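Local coordinates for N-acetyltransferase (Staphylococcus aureus subsp. aureus, PDB 4LUA), which probably transfers an acetyl group from acetyl-CoA to an amino group of a substrate, as other GNAT-family N-acetyltransferases do, at residues Ser97-Ser100 and Glu101-Asn104; Lys130-Tyr133 and Ser134-Phe138; Asn108-Gln112 and Asn113-Ser117; Asn13-Asn16 and Glu17-Leu21; Ile148-Asn152 and Thr153-Glu157. All coordinates share one frame; numbering follows the deposited sequence.

Interaction 1 of 5, residues Ser97-Ser100 and Glu101-Asn104; sequences SINS and ELIN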
# COMPACT_ATOMS: atom_id res chain seq x y z
N SER A 97 -4.68 13.30 1.69
CA SER A 97 -6.14 13.28 1.75
C SER A 97 -6.67 12.06 0.99
O SER A 97 -7.50 11.25 1.50
CB SER A 97 -6.72 14.55 1.15
OG SER A 97 -8.08 14.64 1.54
N ILE A 98 -6.14 11.90 -0.22
CA ILE A 98 -6.50 10.75 -1.04
C ILE A 98 -6.07 9.44 -0.35
O ILE A 98 -6.85 8.47 -0.24
CB ILE A 98 -5.79 10.80 -2.45
CG1 ILE A 98 -6.18 12.04 -3.24
CG2 ILE A 98 -6.11 9.52 -3.30
CD1 ILE A 98 -7.56 12.08 -3.50
N ASN A 99 -4.82 9.39 0.12
CA ASN A 99 -4.38 8.13 0.69
C ASN A 99 -5.11 7.82 1.98
O ASN A 99 -5.30 6.64 2.29
CB ASN A 99 -2.83 8.10 0.91
CG ASN A 99 -2.25 6.70 0.77
OD1 ASN A 99 -2.78 5.91 -0.04
ND2 ASN A 99 -1.20 6.39 1.53
N SER A 100 -5.50 8.83 2.77
CA SER A 100 -6.24 8.54 4.01
C SER A 100 -7.57 7.94 3.65
O SER A 100 -8.02 7.00 4.36
CB SER A 100 -6.48 9.82 4.85
OG SER A 100 -5.25 10.21 5.45
N GLU A 101 -8.21 8.44 2.58
CA GLU A 101 -9.50 7.83 2.16
C GLU A 101 -9.25 6.37 1.75
O GLU A 101 -10.00 5.44 2.13
CB GLU A 101 -10.14 8.61 1.03
CG GLU A 101 -10.99 9.77 1.49
CD GLU A 101 -11.61 10.52 0.30
OE1 GLU A 101 -11.90 9.87 -0.74
OE2 GLU A 101 -11.78 11.77 0.41
N LEU A 102 -8.14 6.12 1.04
CA LEU A 102 -7.82 4.77 0.59
C LEU A 102 -7.51 3.80 1.76
O LEU A 102 -8.07 2.68 1.84
CB LEU A 102 -6.62 4.81 -0.41
CG LEU A 102 -6.18 3.44 -0.91
CD1 LEU A 102 -7.30 2.62 -1.63
CD2 LEU A 102 -5.05 3.70 -1.91
N ILE A 103 -6.64 4.19 2.70
CA ILE A 103 -6.27 3.29 3.79
C ILE A 103 -7.47 3.15 4.75
O ILE A 103 -7.70 2.06 5.29
CB ILE A 103 -4.99 3.80 4.47
CG1 ILE A 103 -3.84 3.91 3.47
CG2 ILE A 103 -4.65 2.87 5.63
CD1 ILE A 103 -3.54 2.56 2.67
N ASN A 104 -8.27 4.21 4.97
CA ASN A 104 -9.49 4.02 5.80
C ASN A 104 -10.45 3.00 5.15
O ASN A 104 -11.09 2.17 5.84
CB ASN A 104 -10.23 5.33 6.07
CG ASN A 104 -9.75 6.01 7.33
OD1 ASN A 104 -9.54 5.35 8.35
ND2 ASN A 104 -9.62 7.35 7.28
O HOH W 1 -10.00 13.35 -0.57
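Glu101, Leu102, Ile103 and Asn104 each give their backbone N-H to the carbonyl oxygen four residues back, from Ser97 to Ser100, so the eight residues form two turns of regular alpha helix. The shortest of these bonds, Ile103 N to Asn99 O at 2.8 Å, is also the straightest, with 168° at the hydrogen. Asn99 lies obliquely across Leu102 and Ile103: its OD1 is 3.7 Å from Leu102 CD2, and its ND2 is 4.1 Å from Ile103 CG1. These are amide-to-methyl and amide-to-methylene contacts. The amide finds its polar partner in Asn89, whose OD1 accepts from Asn99 ND2. On the exposed side a water joins Ser97 and Glu101. It donates to Glu101 OE2 at 2.6 Å and lies 3.1 Å from Ser97 OG. Glu101 CG stands anti to its carbonyl carbon (chi1 -86°), and the extended chain carries the carboxylate back toward Ser97. Ser100 OG bonds to the carbonyl of Lys96. Helix 96-112 follows strand 83-91, the usual GNAT order. The buried side of the helix rests on the four-stranded sheet: Ile98 and Leu102 meet strand 65-75, and Asn99 meets strand 83-91. Ser100 and Ile103 touch Phe132 of helix 127-135.

Interaction 2 of 5, residues Lys130-Tyr133 and Ser134-Phe138; sequences KVFY and SALGF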
# COMPACT_ATOMS: atom_id res chain seq x y z
N LYS A 130 4.97 7.36 8.65
CA LYS A 130 4.68 6.81 9.98
C LYS A 130 3.61 7.66 10.69
O LYS A 130 2.65 7.12 11.26
CB LYS A 130 5.98 6.74 10.82
CG LYS A 130 5.85 5.85 12.08
CD LYS A 130 7.23 5.57 12.73
CE LYS A 130 7.38 6.30 14.09
NZ LYS A 130 8.84 6.65 14.35
N VAL A 131 3.73 9.01 10.64
CA VAL A 131 2.72 9.86 11.25
C VAL A 131 1.34 9.72 10.59
O VAL A 131 0.31 9.72 11.27
CB VAL A 131 3.20 11.34 11.25
CG1 VAL A 131 2.04 12.30 11.55
CG2 VAL A 131 4.32 11.47 12.28
N PHE A 132 1.35 9.57 9.25
CA PHE A 132 0.12 9.36 8.52
C PHE A 132 -0.59 8.09 9.05
O PHE A 132 -1.80 8.10 9.34
CB PHE A 132 0.48 9.24 7.03
CG PHE A 132 -0.59 8.63 6.19
CD1 PHE A 132 -0.64 7.22 6.00
CD2 PHE A 132 -1.52 9.45 5.54
CE1 PHE A 132 -1.69 6.68 5.18
CE2 PHE A 132 -2.49 8.88 4.68
CZ PHE A 132 -2.59 7.51 4.56
N TYR A 133 0.18 7.00 9.19
CA TYR A 133 -0.45 5.77 9.65
C TYR A 133 -0.85 5.80 11.09
O TYR A 133 -1.90 5.25 11.49
CB TYR A 133 0.51 4.58 9.44
CG TYR A 133 0.26 3.90 8.11
CD1 TYR A 133 -0.80 3.02 8.00
CD2 TYR A 133 1.11 4.08 7.01
CE1 TYR A 133 -1.06 2.35 6.82
CE2 TYR A 133 0.85 3.39 5.82
CZ TYR A 133 -0.23 2.52 5.79
OH TYR A 133 -0.45 1.80 4.63
N SER A 134 -0.07 6.49 11.94
CA SER A 134 -0.44 6.63 13.35
C SER A 134 -1.77 7.39 13.46
O SER A 134 -2.62 7.08 14.31
CB SER A 134 0.67 7.40 14.11
OG SER A 134 0.27 7.61 15.45
N ALA A 135 -1.95 8.38 12.58
CA ALA A 135 -3.17 9.17 12.66
C ALA A 135 -4.41 8.33 12.30
O ALA A 135 -5.54 8.67 12.68
CB ALA A 135 -3.06 10.39 11.71
N LEU A 136 -4.19 7.28 11.51
CA LEU A 136 -5.30 6.36 11.16
C LEU A 136 -5.48 5.25 12.17
O LEU A 136 -6.37 4.40 11.99
CB LEU A 136 -4.97 5.71 9.80
CG LEU A 136 -5.02 6.77 8.69
CD1 LEU A 136 -4.42 6.15 7.41
CD2 LEU A 136 -6.43 7.25 8.42
N GLY A 137 -4.72 5.28 13.25
CA GLY A 137 -4.96 4.31 14.31
C GLY A 137 -4.01 3.12 14.32
O GLY A 137 -4.21 2.22 15.18
N PHE A 138 -3.02 3.07 13.43
CA PHE A 138 -2.01 2.01 13.51
C PHE A 138 -1.04 2.27 14.66
O PHE A 138 -0.70 3.45 14.94
CB PHE A 138 -1.18 1.97 12.22
CG PHE A 138 -1.90 1.33 11.05
CD1 PHE A 138 -3.03 1.96 10.47
CD2 PHE A 138 -1.50 0.08 10.54
CE1 PHE A 138 -3.71 1.35 9.39
CE2 PHE A 138 -2.17 -0.53 9.44
CZ PHE A 138 -3.31 0.14 8.88
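Lys130 O accepts the backbone N-H of Ser134 at 2.9 Å, an ordinary bond of helix 127-135. Val131 O takes Ala135 N in the same way. Phe132 is where the helix begins to loosen. Phe132 O receives Leu136 N only weakly, at 3.3 Å. Its side chain does more: with CG anti to the backbone N (chi1 163°), the ring swings forward along the helix to Leu136, whose CD1 sits over one face. That Leu136 methyl is 4.0 Å from the Phe132 ring centroid, a CH-pi contact. Phe29 also meets this ring, edge-to-face. Tyr133 ends the series. Its carbonyl oxygen accepts Phe138 N at 3.1 Å and, weakly, Leu136 N. Gly137, with phi near 100°, turns the chain out of the helix in a Schellman motif. This brings Phe138 back beside Tyr133. The two side chains run side by side in the same direction, but their rings make a T-shaped pair. The CD1 edge of Tyr133 points at the face of Phe138, with CD1 3.4 Å above that ring's plane and over its centre. The centroids are 4.7 Å apart and the planes meet at 78°. Both rings reach strands 117-123 and 153-163, and Tyr133 OH makes a weak hydrogen bond to Thr120. The contact is therefore apolar at its side chains and polar along its backbone: the rings fill the core, while Phe138 N to Tyr133 O and Gly137 N to Ser134 O occupy carbonyls of the last turn.

Interaction 3 of 5, residues Asn108-Gln112 and Asn113-Ser117; sequences NYARQ and NNYES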
# COMPACT_ATOMS: atom_id res chain seq x y z
N ASN A 108 -11.77 -0.67 6.69
CA ASN A 108 -13.14 -1.22 6.71
C ASN A 108 -13.34 -2.50 5.89
O ASN A 108 -14.09 -3.37 6.26
CB ASN A 108 -14.16 -0.15 6.24
CG ASN A 108 -14.36 0.93 7.26
OD1 ASN A 108 -14.75 0.64 8.40
ND2 ASN A 108 -14.06 2.18 6.90
N TYR A 109 -12.69 -2.57 4.72
CA TYR A 109 -12.76 -3.77 3.91
C TYR A 109 -12.28 -4.96 4.73
O TYR A 109 -12.89 -6.05 4.76
CB TYR A 109 -11.93 -3.56 2.64
CG TYR A 109 -11.84 -4.81 1.81
CD1 TYR A 109 -12.75 -5.04 0.78
CD2 TYR A 109 -10.84 -5.75 2.08
CE1 TYR A 109 -12.70 -6.23 0.05
CE2 TYR A 109 -10.76 -6.94 1.38
CZ TYR A 109 -11.70 -7.17 0.36
OH TYR A 109 -11.66 -8.34 -0.39
N ALA A 110 -11.15 -4.78 5.39
CA ALA A 110 -10.57 -5.86 6.18
C ALA A 110 -11.48 -6.26 7.34
O ALA A 110 -11.69 -7.48 7.61
CB ALA A 110 -9.23 -5.40 6.70
N ARG A 111 -12.03 -5.28 8.04
CA ARG A 111 -12.93 -5.59 9.15
C ARG A 111 -14.14 -6.37 8.63
O ARG A 111 -14.56 -7.36 9.23
CB ARG A 111 -13.37 -4.34 9.86
CG ARG A 111 -14.11 -4.70 11.15
CD ARG A 111 -14.66 -3.47 11.82
NE ARG A 111 -13.60 -2.58 12.29
CZ ARG A 111 -13.27 -1.44 11.68
NH1 ARG A 111 -13.90 -1.10 10.55
NH2 ARG A 111 -12.30 -0.67 12.17
N GLN A 112 -14.64 -5.98 7.46
CA GLN A 112 -15.82 -6.67 6.93
C GLN A 112 -15.59 -8.06 6.43
O GLN A 112 -16.55 -8.86 6.33
CB GLN A 112 -16.41 -5.86 5.81
CG GLN A 112 -17.01 -4.71 6.39
CD GLN A 112 -17.45 -3.80 5.37
OE1 GLN A 112 -17.42 -4.14 4.18
NE2 GLN A 112 -17.88 -2.64 5.78
N ASN A 113 -14.36 -8.36 6.08
CA ASN A 113 -14.04 -9.67 5.55
C ASN A 113 -13.37 -10.50 6.62
O ASN A 113 -12.72 -11.49 6.34
CB ASN A 113 -13.21 -9.52 4.27
CG ASN A 113 -14.07 -9.13 3.08
OD1 ASN A 113 -14.77 -9.99 2.53
ND2 ASN A 113 -14.11 -7.83 2.73
N ASN A 114 -13.56 -10.05 7.86
CA ASN A 114 -13.19 -10.79 9.06
C ASN A 114 -11.69 -11.08 9.20
O ASN A 114 -11.29 -12.08 9.81
CB ASN A 114 -14.04 -12.06 9.19
CG ASN A 114 -15.54 -11.74 9.25
OD1 ASN A 114 -16.31 -12.12 8.35
ND2 ASN A 114 -15.96 -11.02 10.31
N TYR A 115 -10.89 -10.17 8.68
CA TYR A 115 -9.44 -10.20 8.87
C TYR A 115 -9.13 -9.90 10.32
O TYR A 115 -9.89 -9.20 11.00
CB TYR A 115 -8.80 -9.08 8.04
CG TYR A 115 -8.72 -9.27 6.52
CD1 TYR A 115 -9.84 -9.50 5.76
CD2 TYR A 115 -7.51 -9.14 5.87
CE1 TYR A 115 -9.74 -9.64 4.36
CE2 TYR A 115 -7.41 -9.30 4.49
CZ TYR A 115 -8.54 -9.55 3.75
OH TYR A 115 -8.41 -9.69 2.37
N GLU A 116 -8.00 -10.43 10.83
CA GLU A 116 -7.66 -10.26 12.24
C GLU A 116 -6.77 -9.05 12.45
O GLU A 116 -6.84 -8.36 13.49
CB GLU A 116 -6.87 -11.47 12.76
CG GLU A 116 -7.50 -12.83 12.64
CD GLU A 116 -6.62 -13.90 13.29
OE1 GLU A 116 -5.37 -13.73 13.29
OE2 GLU A 116 -7.17 -14.89 13.82
N SER A 117 -5.92 -8.75 11.48
CA SER A 117 -5.07 -7.58 11.65
C SER A 117 -4.60 -7.10 10.30
O SER A 117 -4.75 -7.83 9.28
CB SER A 117 -3.84 -7.84 12.53
OG SER A 117 -3.22 -6.57 12.87
O HOH W 2 -10.34 -10.61 0.72
O HOH W 3 -12.78 -8.74 11.56
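Asn113 reaches back over Tyr109 and touches it twice with one atom. Its ND2 gives a hydrogen bond to Tyr109 O at 3.0 Å, with the acceptor close to the amide plane. Asn113 N joins weakly on the same oxygen, which two donors of one residue therefore hold. The same ND2 lies 3.3 Å above the Tyr109 ring, over its centre. Ring and amide planes are 37° apart, so the amide is inclined over the face rather than stacked flat on it. Tyr109 CG is anti to its backbone N (chi1 174°), which carries the ring along the helix toward Asn113. Beside this pair, Tyr115 packs against Ala110. Ala110 CB is 3.9 Å from Tyr115 CG, and Ala110 CA makes an off-centre CH-pi contact. Tyr115 OH comes to the edge of the Tyr109 ring, 3.8 Å from CE2. One water links the two phenols, 2.9 Å from Tyr109 OH and 2.7 Å from Tyr115 OH. The backbone that sets up these contacts is a Schellman motif closing helix 96-112. Tyr115 N bonds to Ala110 O at 3.0 Å, and Asn114 N bonds to Arg111 O. Asn114 has the positive phi, 62°, of the C' residue. A second water donates to both Arg111 O and Tyr115 O across the turn. Farther out, Phe58 meets Tyr109 edge-to-face, and Leu72 of strand 65-75 touches both tyrosines. Leu164 covers Ala110 and Tyr115.

Interaction 4 of 5, residues Asn13-Asn16 and Glu17-Leu21; sequences NDFN and EYKRL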
# COMPACT_ATOMS: atom_id res chain seq x y z
N ASN A 13 -7.68 -6.67 -16.28
CA ASN A 13 -8.07 -5.71 -17.30
C ASN A 13 -7.63 -4.30 -17.00
O ASN A 13 -7.79 -3.41 -17.85
CB ASN A 13 -9.56 -5.75 -17.54
CG ASN A 13 -9.96 -6.84 -18.53
OD1 ASN A 13 -9.27 -7.89 -18.67
ND2 ASN A 13 -11.07 -6.61 -19.23
N ASP A 14 -7.08 -4.07 -15.80
CA ASP A 14 -6.56 -2.75 -15.45
C ASP A 14 -5.07 -2.67 -15.54
O ASP A 14 -4.44 -1.61 -15.20
CB ASP A 14 -7.05 -2.37 -14.04
CG ASP A 14 -8.56 -2.34 -13.98
OD1 ASP A 14 -9.16 -1.61 -14.84
OD2 ASP A 14 -9.16 -3.13 -13.20
N PHE A 15 -4.48 -3.76 -16.04
CA PHE A 15 -3.02 -3.81 -16.17
C PHE A 15 -2.39 -2.52 -16.76
O PHE A 15 -1.51 -1.89 -16.14
CB PHE A 15 -2.64 -5.02 -17.04
CG PHE A 15 -1.17 -5.19 -17.19
CD1 PHE A 15 -0.47 -4.47 -18.17
CD2 PHE A 15 -0.49 -6.08 -16.39
CE1 PHE A 15 0.92 -4.64 -18.34
CE2 PHE A 15 0.89 -6.25 -16.53
CZ PHE A 15 1.60 -5.53 -17.50
N ASN A 16 -2.85 -2.13 -17.95
CA ASN A 16 -2.28 -0.96 -18.65
C ASN A 16 -2.25 0.28 -17.78
O ASN A 16 -1.17 0.89 -17.57
CB ASN A 16 -2.98 -0.72 -20.01
CG ASN A 16 -2.73 -1.85 -20.99
OD1 ASN A 16 -1.69 -2.53 -20.89
ND2 ASN A 16 -3.66 -2.07 -21.95
N GLU A 17 -3.41 0.54 -17.15
CA GLU A 17 -3.56 1.74 -16.35
C GLU A 17 -2.71 1.63 -15.08
O GLU A 17 -2.08 2.63 -14.62
CB GLU A 17 -5.05 1.96 -16.04
CG GLU A 17 -5.92 2.35 -17.29
CD GLU A 17 -6.21 1.21 -18.29
OE1 GLU A 17 -6.23 0.00 -17.92
OE2 GLU A 17 -6.45 1.55 -19.48
N TYR A 18 -2.67 0.42 -14.52
CA TYR A 18 -1.96 0.25 -13.26
C TYR A 18 -0.51 0.54 -13.59
O TYR A 18 0.21 1.27 -12.87
CB TYR A 18 -2.16 -1.17 -12.74
CG TYR A 18 -1.52 -1.41 -11.38
CD1 TYR A 18 -2.24 -1.28 -10.23
CD2 TYR A 18 -0.18 -1.81 -11.31
CE1 TYR A 18 -1.63 -1.50 -9.00
CE2 TYR A 18 0.43 -2.05 -10.11
CZ TYR A 18 -0.31 -1.89 -8.95
OH TYR A 18 0.30 -2.09 -7.70
N LYS A 19 -0.08 0.00 -14.73
CA LYS A 19 1.34 0.05 -14.98
C LYS A 19 1.70 1.51 -15.27
O LYS A 19 2.78 1.98 -14.84
CB LYS A 19 1.70 -0.86 -16.17
CG LYS A 19 3.18 -0.87 -16.52
CD LYS A 19 3.47 -1.91 -17.62
CE LYS A 19 4.79 -1.58 -18.25
NZ LYS A 19 5.13 -2.51 -19.36
N ARG A 20 0.76 2.25 -15.86
CA ARG A 20 1.06 3.65 -16.16
C ARG A 20 1.17 4.41 -14.84
O ARG A 20 2.05 5.28 -14.69
CB ARG A 20 -0.03 4.25 -17.02
CG ARG A 20 0.12 5.72 -17.37
CD ARG A 20 -1.08 6.15 -18.23
NE ARG A 20 -1.38 5.16 -19.28
CZ ARG A 20 -2.55 4.52 -19.42
NH1 ARG A 20 -3.56 4.76 -18.59
NH2 ARG A 20 -2.71 3.62 -20.41
N LEU A 21 0.29 4.09 -13.89
CA LEU A 21 0.34 4.88 -12.65
C LEU A 21 1.64 4.61 -11.90
O LEU A 21 2.36 5.55 -11.42
CB LEU A 21 -0.81 4.49 -11.73
CG LEU A 21 -0.75 5.05 -10.30
CD1 LEU A 21 -1.12 6.54 -10.34
CD2 LEU A 21 -1.73 4.23 -9.41
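Asp14 O accepts the backbone N-H of Tyr18 at 2.8 Å. Phe15 O receives Lys19 N at the same length, and Asn16 O receives Arg20 N at 2.9 Å. These three bonds form the first turn of helix 15-25. Phe15 and Lys19 carry the main side-chain contact. One turn apart and both with CG anti to the backbone N (chi1 -178° and 180°), they run side by side in the same direction. Lys19 CD comes 3.8 Å from Phe15 CE1. The lysine chain stays extended past the ring, and its NZ forms a salt bridge with Asp41. Glu17, in the conformer given, bends back at chi2 (73°) toward the start of the helix, where its OE1 lies 4.5 Å from Asp14 OD1. This approach of like charges is doubtful, because Glu17 has a second conformer. Asp14 OD2 accepts a bond from Thr11 N. Arg20 bends at chi3, and Asn16 O lies 4.2 Å from the plane of the Arg20 guanidinium, over one face and toward its rim. On the buried side Tyr18 touches Ile44 and Ile47 of helix 41-48, Val57 of strand 55-62 and Thr69 of strand 65-75. Phe15 and Lys19 also meet Ile44. Asp14 holds the N-cap position without a capping bond from its side chain. The arrangement is the N-terminus of an alpha helix entered from a short 3-10 turn, here the first helix of the GNAT domain.

Interaction 5 of 5, residues Ile148-Asn152 and Thr153-Glu157; sequences IKIGN and TYFDE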
# COMPACT_ATOMS: atom_id res chain seq x y z
N ILE A 148 14.05 -4.67 3.99
CA ILE A 148 13.69 -4.71 2.58
C ILE A 148 14.91 -4.40 1.74
O ILE A 148 15.75 -3.61 2.15
CB ILE A 148 12.53 -3.71 2.28
CG1 ILE A 148 12.09 -3.81 0.84
CG2 ILE A 148 12.96 -2.26 2.51
CD1 ILE A 148 10.72 -3.06 0.58
N LYS A 149 15.02 -5.02 0.57
CA LYS A 149 16.12 -4.68 -0.34
C LYS A 149 15.54 -4.05 -1.59
O LYS A 149 14.74 -4.69 -2.30
CB LYS A 149 16.90 -5.94 -0.73
CG LYS A 149 18.17 -5.67 -1.50
CD LYS A 149 18.93 -6.99 -1.75
CE LYS A 149 20.27 -6.73 -2.38
NZ LYS A 149 20.89 -7.97 -2.90
N ILE A 150 15.94 -2.81 -1.88
CA ILE A 150 15.41 -2.09 -3.04
C ILE A 150 16.54 -1.92 -4.01
O ILE A 150 17.46 -1.13 -3.79
CB ILE A 150 14.81 -0.74 -2.61
CG1 ILE A 150 13.64 -0.98 -1.64
CG2 ILE A 150 14.36 0.08 -3.84
CD1 ILE A 150 13.16 0.29 -0.82
N GLY A 151 16.50 -2.71 -5.08
CA GLY A 151 17.60 -2.76 -6.03
C GLY A 151 18.73 -3.44 -5.30
O GLY A 151 18.57 -4.57 -4.86
N ASN A 152 19.85 -2.73 -5.14
CA ASN A 152 20.95 -3.24 -4.36
C ASN A 152 21.12 -2.48 -3.03
O ASN A 152 22.22 -2.41 -2.49
CB ASN A 152 22.25 -3.14 -5.17
CG ASN A 152 23.36 -4.00 -4.58
OD1 ASN A 152 23.08 -4.94 -3.81
ND2 ASN A 152 24.62 -3.66 -4.89
N THR A 153 20.06 -1.90 -2.52
CA THR A 153 20.16 -1.03 -1.35
C THR A 153 19.17 -1.52 -0.28
O THR A 153 17.93 -1.51 -0.49
CB THR A 153 19.78 0.45 -1.74
OG1 THR A 153 20.66 0.94 -2.79
CG2 THR A 153 19.85 1.38 -0.49
N TYR A 154 19.71 -1.95 0.87
CA TYR A 154 18.85 -2.36 2.00
C TYR A 154 18.33 -1.18 2.78
O TYR A 154 19.04 -0.15 2.96
CB TYR A 154 19.65 -3.20 3.00
CG TYR A 154 19.91 -4.62 2.59
CD1 TYR A 154 21.16 -5.00 2.10
CD2 TYR A 154 18.92 -5.59 2.70
CE1 TYR A 154 21.41 -6.30 1.72
CE2 TYR A 154 19.17 -6.90 2.32
CZ TYR A 154 20.40 -7.24 1.82
OH TYR A 154 20.66 -8.54 1.44
N PHE A 155 17.12 -1.36 3.32
CA PHE A 155 16.54 -0.40 4.27
C PHE A 155 16.03 -1.09 5.51
O PHE A 155 15.46 -2.21 5.45
CB PHE A 155 15.39 0.39 3.63
CG PHE A 155 15.85 1.36 2.55
CD1 PHE A 155 16.05 0.92 1.26
CD2 PHE A 155 16.07 2.69 2.84
CE1 PHE A 155 16.49 1.81 0.25
CE2 PHE A 155 16.48 3.58 1.85
CZ PHE A 155 16.68 3.13 0.56
N ASP A 156 16.22 -0.40 6.64
CA ASP A 156 15.53 -0.81 7.87
C ASP A 156 14.07 -0.31 7.81
O ASP A 156 13.76 0.69 7.18
CB ASP A 156 16.19 -0.12 9.07
CG ASP A 156 17.64 -0.42 9.21
OD1 ASP A 156 18.12 -1.46 8.69
OD2 ASP A 156 18.35 0.44 9.85
N GLU A 157 13.16 -1.05 8.45
CA GLU A 157 11.76 -0.64 8.45
C GLU A 157 11.14 -0.70 9.82
O GLU A 157 11.47 -1.61 10.63
CB GLU A 157 10.95 -1.54 7.54
CG GLU A 157 11.31 -1.36 6.07
CD GLU A 157 10.41 -2.09 5.19
OE1 GLU A 157 10.34 -3.35 5.26
OE2 GLU A 157 9.72 -1.40 4.40
O HOH W 4 19.91 0.27 -5.45
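Ile150 and Thr153 bond to each other at the head of a beta hairpin, closed by a type II' turn through Gly151 and Asn152. Gly151 has the positive phi, 69°, of the first corner. The backbone bonds pair strand 139-150 antiparallel with strand 153-163. Ile150 N reaches Thr153 O at 2.8 Å, and Thr153 N returns to Ile150 O. Ile148 and Phe155 form the next hydrogen-bonded pair, with Phe155 N to Ile148 O at 2.9 Å. Between them Lys149 and Tyr154 make a non-hydrogen-bonded pair, and Tyr154 CA gives a CA-H...O contact to Ile148 O. The apolar contacts lie on the sheet face that carries Ile148, Ile150, Thr153 and Phe155. Ile150 CD1 is 3.6 Å from Phe155 CD1, and the two side chains cross at about a right angle. Ile148 CG2 touches Phe155 CB at 3.8 Å. Ile148 CG2 also meets the carboxylate of Glu157, 3.7 Å from CD. Glu157 OE2 makes a weak hydrogen bond to Ser121 OG. The other face has a CH-pi contact. The extended Lys149 chain, with CG anti to the backbone N (chi1 -171°), passes over one face of the Tyr154 ring. Lys149 CG lies 4.2 Å from the Tyr154 ring centroid, and Lys149 CD is near Tyr154 CZ and OH. A water joins the adjacent Asn152 and Thr153, accepting from Asn152 N at 3.0 Å and lying 2.8 Å from Thr153 OG1.

Along the chain the order is interaction 4, 1, 3, 2, 5, all within the GNAT domain. Interactions 1 and 3 occupy the same helix, 96-112, with centres 16 Å apart; interaction 3 is where that helix ends and leads to strand 117-123. Interaction 2 ends helix 127-135 and touches interaction 1, centres 11 Å apart; here helices 96-112 and 127-135 pack against each other. Interaction 4, on helix 15-25, and interaction 2 lie on opposite sides of the chain's centre, 28 Å apart between centres. Interaction 5 is the hairpin tip of the three-stranded sheet, 29 Å from interaction 3 between centres. The contacts thus run along the strands and helices of one GNAT domain.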